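Local atomic coordinates of D-hydantoinase (Ralstonia pickettii, PDB entry 1NFG), a protein that probably catalyses the stereospecific hydrolysis of the cyclic amide bond of D-hydantoin derivatives, using two zinc ions per subunit. Residues Asp55-Val60 with Ile235-Cys240; Leu208-Arg213 with Val284-Ala289; Thr261-Leu266 with Glu341-Met346. All coordinates share one frame; numbering follows the deposited sequence.

Contact 1 (Asp55-Val60 with Ile235-Cys240); sequences DVHTHV and IVHVTC. With ZN (zinc ion), chain E.
His57 and His237, ligands of the two different zinc ions of a binuclear amidohydrolase centre, meet here at the catalytic end of a TIM barrel. Metal coordination comes first: His57 NE2 lies 2.4 Å and His59 NE2 2.3 Å from one zinc, whose site Asp313 and the carboxylated Lys148 complete. His57 and His59 form the His-X-His pair at the end of the first barrel strand, His59 just past its last residue. His237, with His181 and the same Lys148, serves the second zinc.

Packing joins the segments. CE1 of His57 touches Val236 CB at 3.8 Å and His237 CD2 at 3.9 Å. The two imidazoles lie obliquely, centroids 5.8 Å apart and planes at 36°. With CG anti to the backbone N (chi1 -168°), the His57 ring comes up to Val236, and the two side chains cross nearly at right angles.

Hydrogen bonds hold the ligands in place. His57 N donates to Asp55 OD1 (3.0 Å) on its anti side, 29° out of the carboxylate plane, closing an Asx turn; Glu260 takes both His57 ND1 and His237 N.

Strand 48-58 runs beside strand 85-93, whereas Ile235 pairs with strand 257-262 just before the loop into helix 241-253.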
# COMPACT_ATOMS: atom_id res chain seq x y z
N ASP A 55 -3.45 -31.75 10.57
CA ASP A 55 -4.36 -31.02 9.68
C ASP A 55 -5.50 -30.35 10.45
O ASP A 55 -6.48 -31.00 10.80
CB ASP A 55 -4.93 -31.99 8.65
CG ASP A 55 -5.59 -31.28 7.51
OD1 ASP A 55 -6.00 -30.11 7.70
OD2 ASP A 55 -5.72 -31.90 6.43
N VAL A 56 -5.37 -29.05 10.70
CA VAL A 56 -6.38 -28.32 11.45
C VAL A 56 -7.58 -27.83 10.64
O VAL A 56 -8.33 -26.98 11.10
CB VAL A 56 -5.76 -27.12 12.20
CG1 VAL A 56 -4.60 -27.60 13.07
CG2 VAL A 56 -5.28 -26.05 11.20
N HIS A 57 -7.78 -28.37 9.44
CA HIS A 57 -8.91 -27.95 8.63
C HIS A 57 -9.51 -29.10 7.84
O HIS A 57 -9.23 -29.25 6.65
CB HIS A 57 -8.50 -26.82 7.69
CG HIS A 57 -9.65 -26.13 7.01
ND1 HIS A 57 -9.59 -24.81 6.60
CD2 HIS A 57 -10.89 -26.56 6.69
CE1 HIS A 57 -10.74 -24.47 6.05
NE2 HIS A 57 -11.55 -25.51 6.10
N THR A 58 -10.35 -29.89 8.50
CA THR A 58 -11.00 -31.03 7.85
C THR A 58 -12.51 -31.07 8.08
O THR A 58 -13.03 -30.53 9.06
CB THR A 58 -10.44 -32.38 8.35
OG1 THR A 58 -10.60 -32.48 9.77
CG2 THR A 58 -8.99 -32.53 7.99
N HIS A 59 -13.19 -31.71 7.14
CA HIS A 59 -14.64 -31.91 7.18
C HIS A 59 -14.78 -33.38 6.85
O HIS A 59 -15.37 -33.78 5.85
CB HIS A 59 -15.33 -31.04 6.13
CG HIS A 59 -15.09 -29.57 6.31
ND1 HIS A 59 -15.46 -28.90 7.46
CD2 HIS A 59 -14.52 -28.65 5.50
CE1 HIS A 59 -15.13 -27.63 7.34
NE2 HIS A 59 -14.55 -27.45 6.17
N VAL A 60 -14.19 -34.19 7.73
CA VAL A 60 -14.15 -35.64 7.63
C VAL A 60 -15.49 -36.33 7.35
O VAL A 60 -15.57 -37.21 6.49
CB VAL A 60 -13.51 -36.20 8.91
CG1 VAL A 60 -13.62 -37.69 8.93
CG2 VAL A 60 -12.05 -35.79 8.97
N ILE A 235 -7.95 -16.41 9.73
CA ILE A 235 -8.61 -16.49 8.44
C ILE A 235 -8.26 -17.80 7.76
O ILE A 235 -7.10 -18.05 7.42
CB ILE A 235 -8.22 -15.29 7.51
CG1 ILE A 235 -9.03 -14.04 7.86
CG2 ILE A 235 -8.56 -15.61 6.05
CD1 ILE A 235 -8.94 -13.61 9.29
N VAL A 236 -9.28 -18.64 7.57
CA VAL A 236 -9.06 -19.93 6.92
C VAL A 236 -8.93 -19.74 5.42
O VAL A 236 -9.42 -18.75 4.86
CB VAL A 236 -10.23 -20.93 7.21
CG1 VAL A 236 -10.41 -21.09 8.71
CG2 VAL A 236 -11.52 -20.46 6.55
N HIS A 237 -8.28 -20.69 4.77
CA HIS A 237 -8.03 -20.69 3.34
C HIS A 237 -7.87 -19.34 2.63
O HIS A 237 -8.75 -18.92 1.88
CB HIS A 237 -9.08 -21.54 2.61
CG HIS A 237 -10.50 -21.19 2.94
ND1 HIS A 237 -10.95 -19.89 3.03
CD2 HIS A 237 -11.58 -21.98 3.17
CE1 HIS A 237 -12.24 -19.89 3.30
NE2 HIS A 237 -12.65 -21.15 3.39
N VAL A 238 -6.74 -18.66 2.86
CA VAL A 238 -6.44 -17.42 2.16
C VAL A 238 -5.98 -17.98 0.82
O VAL A 238 -5.04 -18.78 0.78
CB VAL A 238 -5.29 -16.65 2.80
CG1 VAL A 238 -4.85 -15.52 1.88
CG2 VAL A 238 -5.72 -16.10 4.16
N THR A 239 -6.62 -17.56 -0.26
CA THR A 239 -6.31 -18.14 -1.56
C THR A 239 -5.70 -17.27 -2.67
O THR A 239 -5.30 -17.80 -3.70
CB THR A 239 -7.58 -18.75 -2.14
OG1 THR A 239 -8.43 -17.69 -2.62
CG2 THR A 239 -8.34 -19.50 -1.05
N CYS A 240 -5.64 -15.96 -2.48
CA CYS A 240 -5.11 -15.12 -3.54
C CYS A 240 -4.38 -13.90 -3.05
O CYS A 240 -4.43 -13.56 -1.86
CB CYS A 240 -6.26 -14.68 -4.45
SG CYS A 240 -7.54 -13.74 -3.56
ZN ZN E . -13.74 -25.50 5.18

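Contact 2 (Leu208-Arg213 with Val284-Ala289); sequences LSRPPR and VFTPPA
The backbones come nearest at Arg210 and Pro288, with 7.0 Å between their CA atoms. Segment 208-213 connects helix 204-208 to the helix that runs on to residue 229, while segment 284-289 is an irregular loop, with a cis peptide bond before Pro287.

Arg210 carries one side of the contact. Its aliphatic part passes across the Pro288 ring at about a right angle, and CD comes to 4.0 Å from Pro288 CG. Further out, the chain bends at chi2 and chi3, which brings the guanidinium to Thr286. There CG2 is the branch that touches, 3.7 Å from Arg210 NH2 and 3.9 Å from Arg210 NE. Thr286 OG1 stands over one face of the guanidinium, 4.2 Å above its plane and offset toward the rim. The methyl reaches the arginine by lying anti to the Thr286 backbone N (chi1 of OG1 -61°).

Segment 284-289 lies in the loop after strand 257-262, and segment 208-213 in the helical excursion between strands 178-180 and 233-235; together they border the active site of an amidohydrolase. Thr286 probably binds substrate, as do Tyr153 and Asn335, the latter joined to its OG1 by a hydrogen bond.

The charge of Arg210 is answered by Glu183, through a salt bridge to NH2. Beyond Arg210 in the chain, Pro211 and Arg213 pack against Ile228 of the second subunit.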
# COMPACT_ATOMS: atom_id res chain seq x y z
N LEU A 208 -15.97 -17.63 -11.46
CA LEU A 208 -16.28 -16.27 -11.89
C LEU A 208 -17.34 -15.61 -11.02
O LEU A 208 -17.35 -14.38 -10.86
CB LEU A 208 -16.72 -16.27 -13.35
CG LEU A 208 -15.73 -16.94 -14.31
CD1 LEU A 208 -16.28 -16.90 -15.73
CD2 LEU A 208 -14.38 -16.24 -14.24
N SER A 209 -18.24 -16.41 -10.44
CA SER A 209 -19.30 -15.86 -9.60
C SER A 209 -18.78 -15.41 -8.25
O SER A 209 -19.49 -14.74 -7.49
CB SER A 209 -20.43 -16.89 -9.41
OG SER A 209 -20.01 -18.05 -8.72
N ARG A 210 -17.54 -15.77 -7.93
CA ARG A 210 -16.94 -15.36 -6.67
C ARG A 210 -15.45 -15.08 -6.83
O ARG A 210 -14.59 -15.80 -6.33
CB ARG A 210 -17.22 -16.40 -5.57
CG ARG A 210 -17.11 -17.85 -5.99
CD ARG A 210 -18.07 -18.73 -5.20
NE ARG A 210 -18.00 -18.51 -3.76
CZ ARG A 210 -19.05 -18.64 -2.94
NH1 ARG A 210 -20.24 -18.97 -3.43
NH2 ARG A 210 -18.92 -18.42 -1.64
N PRO A 211 -15.13 -13.99 -7.55
CA PRO A 211 -13.77 -13.54 -7.84
C PRO A 211 -13.06 -13.02 -6.59
O PRO A 211 -13.70 -12.75 -5.56
CB PRO A 211 -14.00 -12.44 -8.87
CG PRO A 211 -15.26 -11.82 -8.37
CD PRO A 211 -16.12 -13.02 -8.07
N PRO A 212 -11.74 -12.87 -6.67
CA PRO A 212 -10.89 -12.39 -5.57
C PRO A 212 -11.47 -11.27 -4.72
O PRO A 212 -11.30 -11.27 -3.50
CB PRO A 212 -9.62 -11.98 -6.28
CG PRO A 212 -9.51 -13.01 -7.36
CD PRO A 212 -10.93 -13.09 -7.88
N ARG A 213 -12.14 -10.31 -5.34
CA ARG A 213 -12.69 -9.19 -4.58
C ARG A 213 -13.67 -9.66 -3.52
O ARG A 213 -13.71 -9.12 -2.42
CB ARG A 213 -13.40 -8.21 -5.51
CG ARG A 213 -13.56 -6.83 -4.90
CD ARG A 213 -12.26 -6.08 -5.05
NE ARG A 213 -11.50 -5.96 -3.81
CZ ARG A 213 -10.18 -5.87 -3.77
NH1 ARG A 213 -9.48 -5.90 -4.90
NH2 ARG A 213 -9.55 -5.71 -2.61
N VAL A 284 -14.57 -27.86 -8.02
CA VAL A 284 -15.49 -26.88 -7.49
C VAL A 284 -15.39 -26.86 -5.97
O VAL A 284 -16.09 -27.60 -5.27
CB VAL A 284 -16.94 -27.18 -7.91
CG1 VAL A 284 -17.89 -26.23 -7.21
CG2 VAL A 284 -17.08 -27.04 -9.42
N PHE A 285 -14.49 -26.02 -5.47
CA PHE A 285 -14.32 -25.84 -4.03
C PHE A 285 -14.33 -24.35 -3.77
O PHE A 285 -14.21 -23.55 -4.71
CB PHE A 285 -13.03 -26.50 -3.53
CG PHE A 285 -11.85 -26.26 -4.41
CD1 PHE A 285 -11.22 -25.02 -4.44
CD2 PHE A 285 -11.34 -27.29 -5.20
CE1 PHE A 285 -10.12 -24.81 -5.25
CE2 PHE A 285 -10.24 -27.09 -6.00
CZ PHE A 285 -9.62 -25.85 -6.03
N THR A 286 -14.47 -23.96 -2.51
CA THR A 286 -14.55 -22.56 -2.15
C THR A 286 -13.58 -22.13 -1.05
O THR A 286 -13.40 -22.85 -0.07
CB THR A 286 -15.99 -22.23 -1.71
OG1 THR A 286 -16.89 -22.48 -2.80
CG2 THR A 286 -16.11 -20.79 -1.25
N PRO A 287 -12.94 -20.96 -1.21
CA PRO A 287 -13.09 -20.06 -2.36
C PRO A 287 -12.62 -20.74 -3.64
O PRO A 287 -11.98 -21.79 -3.60
CB PRO A 287 -12.24 -18.86 -1.97
CG PRO A 287 -12.46 -18.79 -0.50
CD PRO A 287 -12.30 -20.24 -0.09
N PRO A 288 -12.93 -20.14 -4.80
CA PRO A 288 -12.54 -20.72 -6.09
C PRO A 288 -11.04 -20.80 -6.33
O PRO A 288 -10.27 -20.02 -5.76
CB PRO A 288 -13.20 -19.78 -7.11
CG PRO A 288 -14.27 -19.09 -6.35
CD PRO A 288 -13.64 -18.87 -5.00
N ALA A 289 -10.63 -21.74 -7.18
CA ALA A 289 -9.24 -21.89 -7.54
C ALA A 289 -8.85 -20.58 -8.22
O ALA A 289 -9.61 -20.04 -9.02
CB ALA A 289 -9.07 -23.04 -8.51

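Contact 3 (Thr261-Leu266 with Glu341-Met346); sequences TCTHYL and EERLMM
The chains draw closest where Thr263, which follows strand 257-262 in the chain, faces Arg343 in the first turn of helix 343-352, their CA atoms 6.1 Å apart.

Thr263 meets the helix with both branches, dividing them between residues almost one turn apart. OG1 is set against the arginine stem, 3.5 Å from Arg343 CG, while the methyl CG2 packs on Met346, at 3.9 Å from its CG and closer still to its CB. In each pair the side chains cross at roughly a right angle. The Thr263 torsion (chi1 -43°) puts OG1 beside the backbone N and leaves the methyl for Met346.

In the TIM barrel, the chain just after strand 257-262, an inner strand of the parallel set 178-180, 233-235, 257-262 and 310-311, packs here on helix 343-352. Backbone bonds from Tyr265 N to Cys262 O (2.7 Å) and from Leu266 N to Thr263 O (2.9 Å) shape the short 3-10 turn that follows.

The guanidinium end of Arg343 leads away. Its stem is extended (chi1 -171°, chi2 180°) and bends only at chi3, carrying the guanidinium to Val310 O and Thr85 OG1, which accept from NH1 and NH2. Leu344 CD2 sits 3.6 Å above one face of the Arg343 guanidinium, offset toward its rim. Met346 in turn packs against Val420 of strand 419-429.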
# COMPACT_ATOMS: atom_id res chain seq x y z
N THR A 261 -3.40 -21.41 4.40
CA THR A 261 -3.74 -21.70 3.00
C THR A 261 -3.98 -23.19 2.95
O THR A 261 -3.81 -23.89 3.96
CB THR A 261 -2.63 -21.39 1.99
OG1 THR A 261 -1.90 -20.25 2.42
CG2 THR A 261 -3.25 -21.09 0.63
N CYS A 262 -4.37 -23.68 1.78
CA CYS A 262 -4.64 -25.09 1.65
C CYS A 262 -3.98 -25.62 0.40
O CYS A 262 -3.96 -24.97 -0.65
CB CYS A 262 -6.16 -25.33 1.64
SG CYS A 262 -7.02 -24.66 3.12
N THR A 263 -3.43 -26.82 0.52
CA THR A 263 -2.72 -27.49 -0.54
C THR A 263 -3.14 -27.12 -1.96
O THR A 263 -2.32 -26.66 -2.75
CB THR A 263 -2.86 -29.00 -0.38
OG1 THR A 263 -2.69 -29.35 1.00
CG2 THR A 263 -1.83 -29.73 -1.23
N HIS A 264 -4.42 -27.32 -2.29
CA HIS A 264 -4.90 -27.04 -3.64
C HIS A 264 -4.75 -25.60 -4.13
O HIS A 264 -4.74 -25.35 -5.33
CB HIS A 264 -6.36 -27.51 -3.81
CG HIS A 264 -7.28 -27.06 -2.72
ND1 HIS A 264 -7.12 -27.46 -1.41
CD2 HIS A 264 -8.35 -26.24 -2.74
CE1 HIS A 264 -8.06 -26.90 -0.67
NE2 HIS A 264 -8.82 -26.16 -1.45
N TYR A 265 -4.61 -24.66 -3.21
CA TYR A 265 -4.43 -23.27 -3.60
C TYR A 265 -2.99 -22.98 -4.01
O TYR A 265 -2.65 -21.86 -4.38
CB TYR A 265 -4.86 -22.35 -2.46
CG TYR A 265 -6.35 -22.44 -2.20
CD1 TYR A 265 -7.27 -22.12 -3.20
CD2 TYR A 265 -6.84 -22.87 -0.97
CE1 TYR A 265 -8.63 -22.24 -2.99
CE2 TYR A 265 -8.21 -22.98 -0.74
CZ TYR A 265 -9.10 -22.67 -1.75
OH TYR A 265 -10.45 -22.78 -1.52
N LEU A 266 -2.15 -24.01 -3.95
CA LEU A 266 -0.75 -23.89 -4.34
C LEU A 266 -0.52 -24.68 -5.63
O LEU A 266 0.58 -24.70 -6.17
CB LEU A 266 0.17 -24.47 -3.26
CG LEU A 266 0.12 -23.92 -1.84
CD1 LEU A 266 1.00 -24.78 -0.95
CD2 LEU A 266 0.60 -22.47 -1.82
N GLU A 341 -5.20 -36.89 2.69
CA GLU A 341 -4.11 -37.85 2.53
C GLU A 341 -2.91 -37.30 1.76
O GLU A 341 -1.77 -37.54 2.14
CB GLU A 341 -4.60 -39.12 1.82
CG GLU A 341 -3.63 -40.29 1.98
CD GLU A 341 -4.09 -41.56 1.29
OE1 GLU A 341 -5.29 -41.89 1.39
OE2 GLU A 341 -3.25 -42.23 0.66
N GLU A 342 -3.19 -36.56 0.69
CA GLU A 342 -2.13 -36.00 -0.14
C GLU A 342 -1.42 -34.78 0.42
O GLU A 342 -0.31 -34.46 -0.01
CB GLU A 342 -2.70 -35.65 -1.52
CG GLU A 342 -3.36 -36.81 -2.24
CD GLU A 342 -4.86 -36.91 -1.98
OE1 GLU A 342 -5.29 -36.67 -0.83
OE2 GLU A 342 -5.59 -37.25 -2.93
N ARG A 343 -2.03 -34.12 1.40
CA ARG A 343 -1.46 -32.90 1.97
C ARG A 343 0.06 -32.87 2.14
O ARG A 343 0.73 -32.07 1.49
CB ARG A 343 -2.11 -32.55 3.32
CG ARG A 343 -1.69 -31.17 3.83
CD ARG A 343 -2.33 -30.78 5.16
NE ARG A 343 -2.01 -31.73 6.22
CZ ARG A 343 -1.45 -31.39 7.38
NH1 ARG A 343 -1.14 -30.13 7.63
NH2 ARG A 343 -1.20 -32.32 8.30
N LEU A 344 0.61 -33.73 2.99
CA LEU A 344 2.06 -33.73 3.21
C LEU A 344 2.89 -33.91 1.95
O LEU A 344 3.79 -33.12 1.69
CB LEU A 344 2.46 -34.80 4.24
CG LEU A 344 2.03 -34.66 5.71
CD1 LEU A 344 3.19 -35.04 6.59
CD2 LEU A 344 1.60 -33.25 6.02
N MET A 345 2.62 -34.95 1.17
CA MET A 345 3.40 -35.17 -0.04
C MET A 345 3.41 -33.94 -0.93
O MET A 345 4.46 -33.52 -1.40
CB MET A 345 2.86 -36.37 -0.82
CG MET A 345 3.21 -37.72 -0.21
SD MET A 345 2.64 -39.09 -1.24
CE MET A 345 0.87 -39.04 -0.89
N MET A 346 2.23 -33.37 -1.15
CA MET A 346 2.10 -32.18 -1.99
C MET A 346 2.87 -30.98 -1.44
O MET A 346 3.59 -30.31 -2.18
CB MET A 346 0.62 -31.82 -2.14
CG MET A 346 -0.16 -32.83 -2.96
SD MET A 346 0.45 -32.94 -4.65
CE MET A 346 1.49 -34.26 -4.50

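In the fold
All three contacts join buried residues, yet their chemistry follows their place in the barrel. The centre of contact 1 lies about 5 Å from the centre of the chain, and the contact joins ligands of two zincs by packing; that of contact 3, about 9 Å out, packs the residue after a strand on a helix; that of contact 2, about 19 Å out, sets arginine against threonine and proline and borders a second subunit. Contacts 1 and 2 both border the active site, and His237 packs on Pro287. Tyr265 of contact 3 ties in both, packing against His237 and probably hydrogen-bonding through OH to Pro287 O (2.8 Å). Strand 257-262 supplies Glu260 to the histidines and leads into contact 3.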